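AxyAgu115A (Amphibacillus xylanus NBRC 15112, PDB 6NPS) is an alpha-glucuronidase of glycoside hydrolase family 115, which probably removes glucuronic acid side groups from arabinoglucuronoxylan. Local coordinates at residues S219-D224 / Y257-G262; D269-I274 / T281-D286; A438-V443 / W474-I479; N591-Q596 / G672-S677; N598-N603 / N736-T741. The protein carries 3 engineered substitutions. All coordinates share one frame; numbering follows the deposited sequence. Where two conformers were deposited one is given.

Interaction 1 (S219-D224 / Y257-G262)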
# COMPACT_ATOMS: atom_id res chain seq x y z
N SER A 219 17.11 33.54 -14.66
CA SER A 219 18.12 34.29 -13.89
C SER A 219 19.11 34.94 -14.85
O SER A 219 20.34 34.91 -14.66
CB SER A 219 18.84 33.40 -12.89
OG SER A 219 19.95 32.77 -13.51
N ALA A 220 18.57 35.50 -15.92
CA ALA A 220 19.36 36.09 -16.99
C ALA A 220 18.58 37.27 -17.54
O ALA A 220 17.35 37.30 -17.47
CB ALA A 220 19.63 35.07 -18.11
N ARG A 221 19.31 38.23 -18.10
CA ARG A 221 18.71 39.38 -18.77
C ARG A 221 19.42 39.49 -20.11
O ARG A 221 20.57 39.97 -20.17
CB ARG A 221 18.88 40.66 -17.96
CG ARG A 221 18.00 40.69 -16.73
CD ARG A 221 18.34 41.91 -15.86
NE ARG A 221 19.69 41.84 -15.31
CZ ARG A 221 20.40 42.89 -14.91
NH1 ARG A 221 19.90 44.12 -14.99
NH2 ARG A 221 21.62 42.73 -14.43
N PHE A 222 18.73 39.05 -21.16
CA PHE A 222 19.34 38.96 -22.47
C PHE A 222 19.84 40.33 -22.91
O PHE A 222 20.94 40.43 -23.48
CB PHE A 222 18.34 38.39 -23.45
CG PHE A 222 18.87 38.21 -24.86
CD1 PHE A 222 19.62 37.10 -25.21
CD2 PHE A 222 18.60 39.18 -25.83
CE1 PHE A 222 20.05 36.94 -26.56
CE2 PHE A 222 19.07 39.06 -27.13
CZ PHE A 222 19.77 37.91 -27.51
N ASN A 223 19.09 41.39 -22.60
CA ASN A 223 19.49 42.76 -23.04
C ASN A 223 20.66 43.34 -22.27
O ASN A 223 21.17 44.39 -22.68
CB ASN A 223 18.32 43.74 -22.93
CG ASN A 223 17.19 43.38 -23.88
OD1 ASN A 223 17.43 42.89 -24.99
ND2 ASN A 223 15.94 43.58 -23.43
N ASP A 224 21.09 42.69 -21.18
CA ASP A 224 22.09 43.25 -20.27
C ASP A 224 23.30 42.36 -20.03
O ASP A 224 24.26 42.83 -19.42
CB ASP A 224 21.44 43.54 -18.91
CG ASP A 224 20.25 44.49 -19.00
OD1 ASP A 224 20.47 45.73 -19.10
OD2 ASP A 224 19.09 44.01 -18.98
N TYR A 257 12.68 44.26 -14.48
CA TYR A 257 11.97 45.14 -13.56
C TYR A 257 12.48 44.98 -12.13
O TYR A 257 12.50 45.96 -11.36
CB TYR A 257 10.45 44.89 -13.62
CG TYR A 257 9.63 45.94 -12.85
CD1 TYR A 257 8.81 45.57 -11.81
CD2 TYR A 257 9.68 47.28 -13.21
CE1 TYR A 257 8.06 46.50 -11.12
CE2 TYR A 257 8.93 48.25 -12.50
CZ TYR A 257 8.12 47.85 -11.46
OH TYR A 257 7.37 48.78 -10.75
N LYS A 258 12.92 43.78 -11.78
CA LYS A 258 13.42 43.54 -10.44
C LYS A 258 14.57 44.48 -10.06
O LYS A 258 14.69 44.86 -8.90
CB LYS A 258 13.86 42.08 -10.30
CG LYS A 258 14.05 41.65 -8.87
CD LYS A 258 14.74 40.29 -8.75
CE LYS A 258 15.71 40.02 -9.89
NZ LYS A 258 16.48 38.76 -9.65
N TYR A 259 15.42 44.85 -11.02
CA TYR A 259 16.59 45.69 -10.74
C TYR A 259 16.30 47.18 -10.90
O TYR A 259 17.08 48.00 -10.41
CB TYR A 259 17.76 45.34 -11.67
CG TYR A 259 18.29 43.92 -11.56
CD1 TYR A 259 19.40 43.63 -10.76
CD2 TYR A 259 17.68 42.87 -12.25
CE1 TYR A 259 19.88 42.34 -10.66
CE2 TYR A 259 18.16 41.57 -12.14
CZ TYR A 259 19.26 41.31 -11.35
OH TYR A 259 19.75 40.02 -11.24
N LEU A 260 15.24 47.54 -11.63
CA LEU A 260 14.92 48.93 -11.93
C LEU A 260 13.81 49.50 -11.06
O LEU A 260 13.60 50.71 -11.05
CB LEU A 260 14.54 49.07 -13.42
CG LEU A 260 15.62 48.63 -14.40
CD1 LEU A 260 15.13 48.65 -15.83
CD2 LEU A 260 16.87 49.43 -14.28
N ARG A 261 13.07 48.65 -10.33
CA ARG A 261 11.94 49.10 -9.54
C ARG A 261 12.40 49.64 -8.19
O ARG A 261 13.54 49.42 -7.75
CB ARG A 261 10.95 47.96 -9.32
CG ARG A 261 11.49 46.88 -8.37
CD ARG A 261 10.57 45.66 -8.31
NE ARG A 261 9.38 45.97 -7.52
CZ ARG A 261 8.26 45.25 -7.56
NH1 ARG A 261 8.18 44.18 -8.35
NH2 ARG A 261 7.22 45.61 -6.82
N GLY A 262 11.49 50.33 -7.51
CA GLY A 262 11.76 50.79 -6.17
C GLY A 262 10.87 51.95 -5.74
O GLY A 262 10.22 52.59 -6.56
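Arg221 and Tyr259 meet across a wide backbone gap, the loop 219-224 and the helix of 257-262 coming nearest at Arg221 CA and Tyr257 CA, 10.3 Å apart. Two long side chains span it. The arginine bends at its third torsion (chi3 -65°), which turns the guanidinium flat onto the tyrosine ring, with the planes only 16° apart. Its CZ stands 3.8 Å from the centroid of the Tyr259 ring, almost on the ring normal, while NE comes down at the rim, 3.5 Å from CE2 of Tyr259. NH1 reaches toward the CG end of the ring and NH2 toward the CZ end. On the opposite face of the guanidinium lies Asp224 CB, so the arginine is held between an aliphatic carbon and an aromatic face. The Asp224 carboxylate itself turns to Arg290, with which it forms a salt bridge. The result is a cation-pi stack near the surface, tying the loop that follows barrel strand 212-214 to the short helix 256-260 within the TIM-barrel family region.

Interaction 2 (D269-I274 / T281-D286)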
# COMPACT_ATOMS: atom_id res chain seq x y z
N ASP A 269 7.10 50.75 -7.94
CA ASP A 269 7.45 49.53 -7.21
C ASP A 269 6.23 48.60 -7.10
O ASP A 269 5.83 48.17 -6.02
CB ASP A 269 8.01 49.83 -5.82
CG ASP A 269 8.97 48.75 -5.34
OD1 ASP A 269 9.78 49.02 -4.43
OD2 ASP A 269 8.90 47.62 -5.88
N ALA A 270 5.63 48.31 -8.24
CA ALA A 270 4.43 47.50 -8.31
C ALA A 270 4.22 47.06 -9.75
O ALA A 270 4.07 47.91 -10.64
CB ALA A 270 3.22 48.28 -7.79
N TRP A 271 4.24 45.75 -10.00
CA TRP A 271 3.93 45.21 -11.33
C TRP A 271 2.41 45.20 -11.45
O TRP A 271 1.74 44.19 -11.26
CB TRP A 271 4.54 43.83 -11.51
CG TRP A 271 4.50 43.34 -12.92
CD1 TRP A 271 3.77 42.29 -13.40
CD2 TRP A 271 5.22 43.88 -14.03
NE1 TRP A 271 3.99 42.15 -14.75
CE2 TRP A 271 4.88 43.11 -15.17
CE3 TRP A 271 6.13 44.94 -14.18
CZ2 TRP A 271 5.41 43.36 -16.43
CZ3 TRP A 271 6.65 45.19 -15.44
CH2 TRP A 271 6.29 44.41 -16.55
N ASN A 272 1.86 46.39 -11.72
CA ASN A 272 0.44 46.65 -11.55
C ASN A 272 0.09 47.90 -12.35
O ASN A 272 0.44 49.01 -11.95
CB ASN A 272 0.10 46.82 -10.07
CG ASN A 272 -1.39 46.80 -9.80
OD1 ASN A 272 -2.16 47.53 -10.42
ND2 ASN A 272 -1.81 45.94 -8.86
N PHE A 273 -0.58 47.71 -13.49
CA PHE A 273 -0.93 48.83 -14.35
C PHE A 273 -2.03 49.70 -13.75
O PHE A 273 -2.21 50.83 -14.20
CB PHE A 273 -1.36 48.31 -15.72
CG PHE A 273 -1.38 49.37 -16.79
CD1 PHE A 273 -0.20 49.86 -17.32
CD2 PHE A 273 -2.58 49.87 -17.26
CE1 PHE A 273 -0.21 50.82 -18.31
CE2 PHE A 273 -2.59 50.83 -18.25
CZ PHE A 273 -1.39 51.31 -18.77
N ILE A 274 -2.76 49.18 -12.77
CA ILE A 274 -3.80 49.98 -12.12
C ILE A 274 -3.18 50.93 -11.10
O ILE A 274 -3.43 52.15 -11.14
CB ILE A 274 -4.84 49.05 -11.46
CG1 ILE A 274 -5.51 48.16 -12.51
CG2 ILE A 274 -5.89 49.85 -10.67
CD1 ILE A 274 -5.82 46.76 -12.00
N THR A 281 4.30 52.39 -17.48
CA THR A 281 4.33 52.99 -18.82
C THR A 281 5.72 53.50 -19.19
O THR A 281 6.18 53.29 -20.31
CB THR A 281 3.32 54.14 -18.87
OG1 THR A 281 2.00 53.61 -18.73
CG2 THR A 281 3.44 54.92 -20.16
N LYS A 282 6.39 54.20 -18.26
CA LYS A 282 7.74 54.67 -18.53
C LYS A 282 8.72 53.50 -18.59
O LYS A 282 9.69 53.55 -19.35
CB LYS A 282 8.17 55.71 -17.45
CG LYS A 282 9.54 56.36 -17.74
CD LYS A 282 9.44 57.63 -18.60
CE LYS A 282 10.72 58.47 -18.54
NZ LYS A 282 10.51 59.82 -17.94
N PHE A 283 8.42 52.42 -17.87
CA PHE A 283 9.22 51.21 -18.00
C PHE A 283 9.17 50.67 -19.43
O PHE A 283 10.21 50.39 -20.03
CB PHE A 283 8.74 50.19 -16.96
CG PHE A 283 9.51 48.90 -16.94
CD1 PHE A 283 10.86 48.88 -16.59
CD2 PHE A 283 8.87 47.71 -17.23
CE1 PHE A 283 11.57 47.64 -16.57
CE2 PHE A 283 9.56 46.47 -17.23
CZ PHE A 283 10.91 46.44 -16.87
N TRP A 284 7.95 50.54 -19.99
CA TRP A 284 7.78 50.05 -21.36
C TRP A 284 8.36 51.03 -22.38
O TRP A 284 8.95 50.61 -23.38
CB TRP A 284 6.29 49.79 -21.63
CG TRP A 284 5.76 48.59 -20.88
CD1 TRP A 284 6.48 47.51 -20.45
CD2 TRP A 284 4.40 48.35 -20.48
NE1 TRP A 284 5.65 46.61 -19.81
CE2 TRP A 284 4.37 47.11 -19.83
CE3 TRP A 284 3.21 49.05 -20.65
CZ2 TRP A 284 3.20 46.56 -19.31
CZ3 TRP A 284 2.03 48.49 -20.13
CH2 TRP A 284 2.04 47.27 -19.47
N GLU A 285 8.19 52.33 -22.14
CA GLU A 285 8.78 53.35 -23.00
C GLU A 285 10.32 53.25 -23.04
O GLU A 285 10.93 53.31 -24.12
CB GLU A 285 8.37 54.75 -22.51
CG GLU A 285 8.98 55.84 -23.35
CD GLU A 285 8.82 57.24 -22.71
OE1 GLU A 285 8.08 57.37 -21.71
OE2 GLU A 285 9.46 58.19 -23.22
N ASP A 286 10.97 53.16 -21.87
CA ASP A 286 12.43 53.05 -21.88
C ASP A 286 12.89 51.73 -22.49
O ASP A 286 13.94 51.68 -23.14
CB ASP A 286 12.95 53.23 -20.45
CG ASP A 286 12.94 54.73 -20.03
OD1 ASP A 286 12.42 55.54 -20.84
OD2 ASP A 286 13.44 55.10 -18.93
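An aromatic cluster, with Trp271 against Phe283 and Phe273 against Trp284, packs the loop 269-274 onto the helix 277-291 that follows it. Trp271 sits at the centre of an inverse gamma turn, closed by a weak bond from Asn272 N to Ala270 O. With CG anti to the backbone N (chi1 -168°), its indole swings toward the helix, where CZ3 lies 3.6 Å from Phe283 CE2. Phe283 approaches near the plane of the indole, the two rings almost perpendicular (86°) but meeting obliquely. The neighbouring CH2 of Trp271 approaches Trp284 NE1 at 4.0 Å. The indole N-H of Trp271 points elsewhere, to Arg303 O. Further along the loop, Phe273 CE1 lies 3.7 Å from Trp284 CZ3; these planes are nearly parallel, but the rings are slid apart and barely overlap. The same CE1 of Phe273 meets Thr281 OG1 at 3.6 Å, a hydroxyl bonded to Arg277 O. Tyr257 meets Phe283 edge-to-face, extending a largely buried aromatic cluster on the helix that precedes barrel strand 298-300.

Interaction 3 (A438-V443 / W474-I479)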
# COMPACT_ATOMS: atom_id res chain seq x y z
N ALA A 438 -2.57 22.45 -36.64
CA ALA A 438 -2.51 23.90 -36.42
C ALA A 438 -2.35 24.64 -37.75
O ALA A 438 -3.04 25.65 -38.00
CB ALA A 438 -1.36 24.23 -35.49
N TYR A 439 -1.51 24.11 -38.65
CA TYR A 439 -1.39 24.71 -39.97
C TYR A 439 -2.69 24.62 -40.76
O TYR A 439 -3.09 25.57 -41.43
CB TYR A 439 -0.25 24.02 -40.73
CG TYR A 439 0.18 24.72 -41.99
CD1 TYR A 439 -0.51 24.54 -43.18
CD2 TYR A 439 1.30 25.55 -41.99
CE1 TYR A 439 -0.09 25.17 -44.37
CE2 TYR A 439 1.71 26.18 -43.15
CZ TYR A 439 1.01 25.99 -44.33
OH TYR A 439 1.43 26.60 -45.48
N ASP A 440 -3.34 23.45 -40.71
CA ASP A 440 -4.62 23.26 -41.38
C ASP A 440 -5.68 24.24 -40.90
O ASP A 440 -6.58 24.62 -41.66
CB ASP A 440 -5.12 21.83 -41.17
CG ASP A 440 -4.20 20.74 -41.82
OD1 ASP A 440 -3.37 21.07 -42.72
OD2 ASP A 440 -4.32 19.53 -41.42
N PHE A 441 -5.65 24.62 -39.63
CA PHE A 441 -6.60 25.61 -39.14
C PHE A 441 -6.12 27.05 -39.38
O PHE A 441 -6.71 27.98 -38.82
CB PHE A 441 -6.86 25.41 -37.65
CG PHE A 441 -7.89 24.33 -37.33
CD1 PHE A 441 -7.56 22.99 -37.43
CD2 PHE A 441 -9.18 24.69 -36.90
CE1 PHE A 441 -8.48 22.00 -37.11
CE2 PHE A 441 -10.11 23.73 -36.58
CZ PHE A 441 -9.76 22.37 -36.68
N GLY A 442 -5.04 27.24 -40.13
CA GLY A 442 -4.62 28.58 -40.48
C GLY A 442 -3.67 29.22 -39.50
O GLY A 442 -3.59 30.45 -39.45
N VAL A 443 -2.92 28.44 -38.72
CA VAL A 443 -1.91 28.98 -37.82
C VAL A 443 -0.58 28.91 -38.55
O VAL A 443 0.11 27.88 -38.52
CB VAL A 443 -1.83 28.22 -36.50
CG1 VAL A 443 -0.75 28.88 -35.57
CG2 VAL A 443 -3.19 28.25 -35.80
N TRP A 474 6.95 18.10 -45.60
CA TRP A 474 6.83 17.29 -44.39
C TRP A 474 5.46 17.38 -43.74
O TRP A 474 5.21 16.64 -42.78
CB TRP A 474 7.91 17.65 -43.37
CG TRP A 474 9.31 17.36 -43.86
CD1 TRP A 474 10.27 18.26 -44.18
CD2 TRP A 474 9.87 16.07 -44.09
NE1 TRP A 474 11.41 17.61 -44.59
CE2 TRP A 474 11.18 16.27 -44.56
CE3 TRP A 474 9.38 14.77 -43.98
CZ2 TRP A 474 12.03 15.21 -44.92
CZ3 TRP A 474 10.23 13.69 -44.31
CH2 TRP A 474 11.53 13.93 -44.78
N GLY A 475 4.56 18.22 -44.24
CA GLY A 475 3.31 18.43 -43.55
C GLY A 475 2.12 17.55 -43.90
O GLY A 475 2.24 16.33 -44.10
N THR A 476 0.95 18.20 -43.95
CA THR A 476 -0.30 17.45 -44.08
C THR A 476 -0.28 16.50 -45.28
O THR A 476 -0.80 15.39 -45.18
CB THR A 476 -1.51 18.39 -44.17
OG1 THR A 476 -1.36 19.45 -43.24
CG2 THR A 476 -2.83 17.62 -43.92
N ASN A 477 0.31 16.91 -46.40
CA ASN A 477 0.30 16.04 -47.59
C ASN A 477 1.28 14.89 -47.46
O ASN A 477 1.28 14.00 -48.32
CB ASN A 477 0.60 16.85 -48.86
CG ASN A 477 0.18 16.12 -50.16
OD1 ASN A 477 -0.78 15.33 -50.18
ND2 ASN A 477 0.90 16.40 -51.25
N ALA A 478 2.11 14.87 -46.42
CA ALA A 478 3.10 13.82 -46.24
C ALA A 478 2.75 12.99 -45.01
O ALA A 478 3.50 12.97 -44.03
CB ALA A 478 4.49 14.43 -46.09
N ILE A 479 1.59 12.34 -45.03
CA ILE A 479 1.21 11.50 -43.89
C ILE A 479 2.16 10.31 -43.76
O ILE A 479 2.68 9.78 -44.75
CB ILE A 479 -0.26 11.05 -44.06
CG1 ILE A 479 -0.74 10.35 -42.78
CG2 ILE A 479 -0.38 10.15 -45.25
CD1 ILE A 479 -2.24 10.40 -42.64
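The end of helix 428-440 meets a type I beta turn, Gly475 to Ala478, through one short bond between Asp440 and Thr476. Asp440 is the last helical residue, and Thr476 follows the first residue of the turn. Thr476 OG1 donates to Asp440 OD1 at 2.6 Å, reaching the oxygen on its syn side and only 17° out of the carboxylate plane. The side chains approach from opposite directions, and the threonine torsion (chi1 -42°) sets OG1 beside its own backbone N, leaving CG2 to touch Asp440 OD2 at 3.5 Å. That second oxygen is also bonded to Thr835 OG1, in the C-terminal family region, so one carboxylate serves two hydroxyls. A leucine in place of Asp440 would probably leave both Thr476 OG1 and Thr835 OG1 without their carboxylate partner and weaken the link between helix end, turn and C-terminal region. The backbone just beyond Asp440 closes the helix: Val443 N bonds to Ala438 O and Gly442 N to Tyr439 O, with Gly442 at positive phi, which is a Schellman motif.

Interaction 4 (N591-Q596 / G672-S677)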
# COMPACT_ATOMS: atom_id res chain seq x y z
N ASN A 591 8.98 -6.42 -8.26
CA ASN A 591 9.55 -6.66 -6.93
C ASN A 591 8.49 -6.54 -5.86
O ASN A 591 8.33 -7.43 -5.00
CB ASN A 591 10.70 -5.67 -6.68
CG ASN A 591 11.04 -5.52 -5.19
OD1 ASN A 591 10.82 -4.44 -4.60
ND2 ASN A 591 11.55 -6.59 -4.58
N LYS A 592 7.77 -5.43 -5.87
CA LYS A 592 6.72 -5.19 -4.89
C LYS A 592 5.63 -6.26 -4.96
O LYS A 592 5.13 -6.70 -3.92
CB LYS A 592 6.12 -3.82 -5.15
CG LYS A 592 5.00 -3.38 -4.22
CD LYS A 592 4.59 -1.93 -4.58
CE LYS A 592 3.39 -1.42 -3.79
NZ LYS A 592 2.13 -1.52 -4.58
N TYR A 593 5.21 -6.64 -6.16
CA TYR A 593 4.12 -7.61 -6.32
C TYR A 593 4.55 -8.99 -5.82
O TYR A 593 3.78 -9.69 -5.14
CB TYR A 593 3.70 -7.66 -7.79
CG TYR A 593 2.64 -8.69 -8.14
CD1 TYR A 593 1.28 -8.37 -8.12
CD2 TYR A 593 3.00 -9.99 -8.46
CE1 TYR A 593 0.30 -9.32 -8.46
CE2 TYR A 593 2.03 -10.96 -8.78
CZ TYR A 593 0.68 -10.61 -8.77
OH TYR A 593 -0.28 -11.55 -9.08
N ALA A 594 5.76 -9.41 -6.18
CA ALA A 594 6.26 -10.70 -5.71
C ALA A 594 6.44 -10.70 -4.20
O ALA A 594 6.20 -11.72 -3.52
CB ALA A 594 7.58 -11.03 -6.40
N ALA A 595 6.81 -9.56 -3.63
CA ALA A 595 7.06 -9.53 -2.19
C ALA A 595 5.78 -9.65 -1.38
O ALA A 595 5.78 -10.28 -0.32
CB ALA A 595 7.81 -8.26 -1.80
N GLN A 596 4.66 -9.12 -1.88
CA GLN A 596 3.36 -9.29 -1.22
C GLN A 596 2.88 -10.74 -1.23
O GLN A 596 1.96 -11.10 -0.48
CB GLN A 596 2.30 -8.42 -1.91
CG GLN A 596 2.54 -6.90 -1.70
CD GLN A 596 1.86 -6.02 -2.77
OE1 GLN A 596 1.42 -6.50 -3.83
NE2 GLN A 596 1.79 -4.71 -2.49
N GLY A 672 0.33 -13.73 -16.96
CA GLY A 672 -0.48 -12.68 -17.54
C GLY A 672 -1.69 -12.26 -16.74
O GLY A 672 -2.48 -11.44 -17.23
N THR A 673 -1.88 -12.79 -15.52
CA THR A 673 -3.06 -12.53 -14.68
C THR A 673 -2.64 -12.48 -13.21
O THR A 673 -1.51 -12.84 -12.85
CB THR A 673 -4.13 -13.63 -14.79
OG1 THR A 673 -3.69 -14.77 -14.05
CG2 THR A 673 -4.39 -14.09 -16.26
N GLU A 674 -3.57 -12.11 -12.33
CA GLU A 674 -3.35 -12.16 -10.89
C GLU A 674 -3.81 -13.47 -10.27
O GLU A 674 -3.79 -13.59 -9.04
CB GLU A 674 -4.10 -11.02 -10.19
CG GLU A 674 -3.64 -9.65 -10.69
CD GLU A 674 -4.38 -8.48 -10.05
OE1 GLU A 674 -5.52 -8.15 -10.46
OE2 GLU A 674 -3.79 -7.87 -9.14
N LEU A 675 -4.25 -14.43 -11.07
CA LEU A 675 -4.78 -15.67 -10.54
C LEU A 675 -3.66 -16.51 -9.94
O LEU A 675 -2.69 -16.82 -10.62
CB LEU A 675 -5.48 -16.46 -11.65
CG LEU A 675 -6.72 -15.79 -12.25
CD1 LEU A 675 -7.00 -16.42 -13.60
CD2 LEU A 675 -7.90 -15.94 -11.32
N ARG A 676 -3.82 -16.95 -8.69
CA ARG A 676 -2.74 -17.68 -8.05
C ARG A 676 -3.29 -18.55 -6.93
O ARG A 676 -4.40 -18.32 -6.43
CB ARG A 676 -1.65 -16.72 -7.52
CG ARG A 676 -2.09 -15.87 -6.29
CD ARG A 676 -1.70 -14.44 -6.51
NE ARG A 676 -2.42 -13.59 -5.59
CZ ARG A 676 -2.70 -12.32 -5.81
NH1 ARG A 676 -2.30 -11.73 -6.93
NH2 ARG A 676 -3.36 -11.64 -4.89
N SER A 677 -2.50 -19.54 -6.54
CA SER A 677 -3.01 -20.39 -5.47
C SER A 677 -1.87 -21.19 -4.86
O SER A 677 -0.96 -21.62 -5.57
CB SER A 677 -4.08 -21.37 -6.01
OG SER A 677 -4.43 -22.35 -5.02
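Tyr593 and Arg676 make a polar contact near the surface, where the helix 564-596 meets an ST turn leading into strand 676-677, an outer strand of a five-stranded antiparallel sheet. The tyrosine projects from the helix with CG anti to the backbone N (chi1 176°), carrying its hydroxyl to the turn. There Arg676 NH1 donates to Tyr593 OH at 3.0 Å, a weak bond with a bent N-H...O angle of 130°. The hydroxyl sits at the edge of the guanidinium, near its plane, while the ring is turned 72° to that plane. Arg676 reaches it by a kink at its second torsion. Tyr593 OH also rests against Glu674 CA at 3.6 Å, and Glu674 OE2 lies near the plane of the ring, at its edge. Replacing Tyr593 by alanine would probably leave Arg676 NH1 without this partner and open a gap between helix and turn, also stripping a neighbour from Val533. The turn is fixed by Thr673 OG1, which bonds to Ile670 O and accepts from Leu675 N at 3.1 Å.

Interaction 5 (N598-N603 / N736-T741)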
# COMPACT_ATOMS: atom_id res chain seq x y z
N ASN A 598 5.21 -13.17 -0.67
CA ASN A 598 6.33 -13.80 0.05
C ASN A 598 7.15 -14.67 -0.90
O ASN A 598 7.63 -15.76 -0.52
CB ASN A 598 5.85 -14.65 1.22
CG ASN A 598 6.83 -14.69 2.44
OD1 ASN A 598 6.61 -13.94 3.37
ND2 ASN A 598 7.88 -15.52 2.42
N LEU A 599 7.26 -14.28 -2.16
CA LEU A 599 8.04 -15.05 -3.14
C LEU A 599 9.52 -14.70 -3.02
O LEU A 599 9.89 -13.53 -3.07
CB LEU A 599 7.57 -14.75 -4.57
CG LEU A 599 6.14 -15.16 -4.91
CD1 LEU A 599 5.96 -14.98 -6.38
CD2 LEU A 599 5.85 -16.61 -4.50
N ILE A 600 10.37 -15.71 -2.88
CA ILE A 600 11.81 -15.47 -2.72
C ILE A 600 12.38 -14.70 -3.90
O ILE A 600 13.31 -13.89 -3.73
CB ILE A 600 12.58 -16.79 -2.54
CG1 ILE A 600 11.89 -17.72 -1.53
CG2 ILE A 600 14.02 -16.53 -2.14
CD1 ILE A 600 11.91 -17.18 -0.12
N GLU A 601 11.82 -14.88 -5.09
CA GLU A 601 12.31 -14.19 -6.28
C GLU A 601 12.19 -12.68 -6.18
O GLU A 601 12.85 -11.96 -6.95
CB GLU A 601 11.57 -14.68 -7.52
CG GLU A 601 10.15 -14.15 -7.65
CD GLU A 601 9.38 -14.79 -8.81
OE1 GLU A 601 9.14 -16.03 -8.76
OE2 GLU A 601 9.01 -14.05 -9.76
N ALA A 602 11.38 -12.16 -5.25
CA ALA A 602 11.40 -10.71 -5.00
C ALA A 602 12.80 -10.18 -4.72
O ALA A 602 13.14 -9.07 -5.11
CB ALA A 602 10.49 -10.39 -3.81
N ASN A 603 13.61 -10.95 -4.01
CA ASN A 603 14.87 -10.40 -3.51
C ASN A 603 15.83 -10.10 -4.66
O ASN A 603 16.50 -9.05 -4.68
CB ASN A 603 15.44 -11.35 -2.46
CG ASN A 603 14.57 -11.40 -1.20
OD1 ASN A 603 13.66 -10.58 -1.04
ND2 ASN A 603 14.82 -12.36 -0.33
N ASN A 736 18.93 -22.02 -5.16
CA ASN A 736 19.41 -21.88 -6.53
C ASN A 736 18.24 -21.79 -7.53
O ASN A 736 18.26 -20.97 -8.45
CB ASN A 736 20.40 -22.98 -6.92
CG ASN A 736 19.99 -24.35 -6.43
OD1 ASN A 736 19.25 -25.06 -7.13
ND2 ASN A 736 20.39 -24.72 -5.21
N LYS A 737 17.21 -22.63 -7.37
CA LYS A 737 16.05 -22.59 -8.26
C LYS A 737 14.84 -22.09 -7.48
O LYS A 737 14.33 -22.79 -6.59
CB LYS A 737 15.78 -23.95 -8.89
CG LYS A 737 14.88 -23.82 -10.14
CD LYS A 737 15.52 -24.38 -11.41
CE LYS A 737 14.51 -24.47 -12.55
NZ LYS A 737 13.95 -23.14 -13.01
N LEU A 738 14.38 -20.90 -7.83
CA LEU A 738 13.31 -20.20 -7.13
C LEU A 738 11.96 -20.34 -7.81
O LEU A 738 10.93 -20.24 -7.14
CB LEU A 738 13.63 -18.71 -7.02
CG LEU A 738 15.01 -18.30 -6.49
CD1 LEU A 738 15.05 -16.77 -6.11
CD2 LEU A 738 15.30 -19.16 -5.29
N SER A 739 11.93 -20.52 -9.13
CA SER A 739 10.67 -20.65 -9.84
C SER A 739 10.89 -21.50 -11.07
O SER A 739 12.02 -21.74 -11.49
CB SER A 739 10.06 -19.27 -10.21
OG SER A 739 10.91 -18.50 -11.02
N GLU A 740 9.78 -21.98 -11.63
CA GLU A 740 9.80 -22.73 -12.88
C GLU A 740 8.58 -22.33 -13.70
O GLU A 740 7.47 -22.23 -13.17
CB GLU A 740 9.80 -24.23 -12.58
CG GLU A 740 9.70 -25.13 -13.81
CD GLU A 740 11.02 -25.30 -14.54
OE1 GLU A 740 12.01 -24.69 -14.11
OE2 GLU A 740 11.07 -26.06 -15.54
N THR A 741 8.77 -22.07 -14.99
CA THR A 741 7.66 -21.77 -15.89
C THR A 741 7.26 -23.03 -16.64
O THR A 741 8.10 -23.68 -17.26
CB THR A 741 8.06 -20.66 -16.86
OG1 THR A 741 8.28 -19.45 -16.13
CG2 THR A 741 6.98 -20.46 -17.93
O HOH W 1 10.19 -17.37 -5.66
O HOH W 2 9.08 -16.30 -12.23
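The flat group of this contact is the carboxylate of Glu601, whose two oxygens have different neighbours: OE1 meets Ser739 CB at 3.7 Å and is weakly bonded to Ser705 OG, whereas OE2 takes a weak bond from a water. That water also lies 3.1 Å from Ser739 OG, linking acid and serine. The glutamate CG stands between its backbone N and carbonyl carbon (chi1 75°), and from there the chain extends toward the serine. A second water joins the backbones, accepting from Glu601 N at 3.0 Å and giving a weak bond to Leu738 O. The apolar part is carried by Leu738, whose CD1 branch lies 3.8 Å from Glu601 CA and 4.1 Å from Ile600 CG2, so it packs on both residues. Within its own segment, Lys737 NZ forms a salt bridge with Glu740 OE1. Both segments share backbone hydrogen bonds with Ser706, so the contact sits at the end of strand 700-706, with helix 601-629 leading off and strand 739-746 beginning alongside.

How the interactions relate
The five contacts form two adjoining pairs and a separate one. Interactions 1 and 2, with centres 13 Å apart, share the region of helix 256-260, where Tyr257 OH probably bonds to Ala270 N at 3.1 Å. Interaction 3 lies in the same family region, yet its nearest atoms are about 24 Å from either of them. Interactions 4 and 5 have centres 12 Å apart and sit on successive helices, 564-596 and 601-629; Asn591 ND2 probably donates to Ala602 O, and both contacts reach the same antiparallel sheet. Bound glycerol, probably from crystallisation, lies about 5 Å from the side chain of Tyr593, and glycerol is also about 3 Å from that of Glu601. Interactions 2 and 5 are widest apart, their centres 69 Å distant.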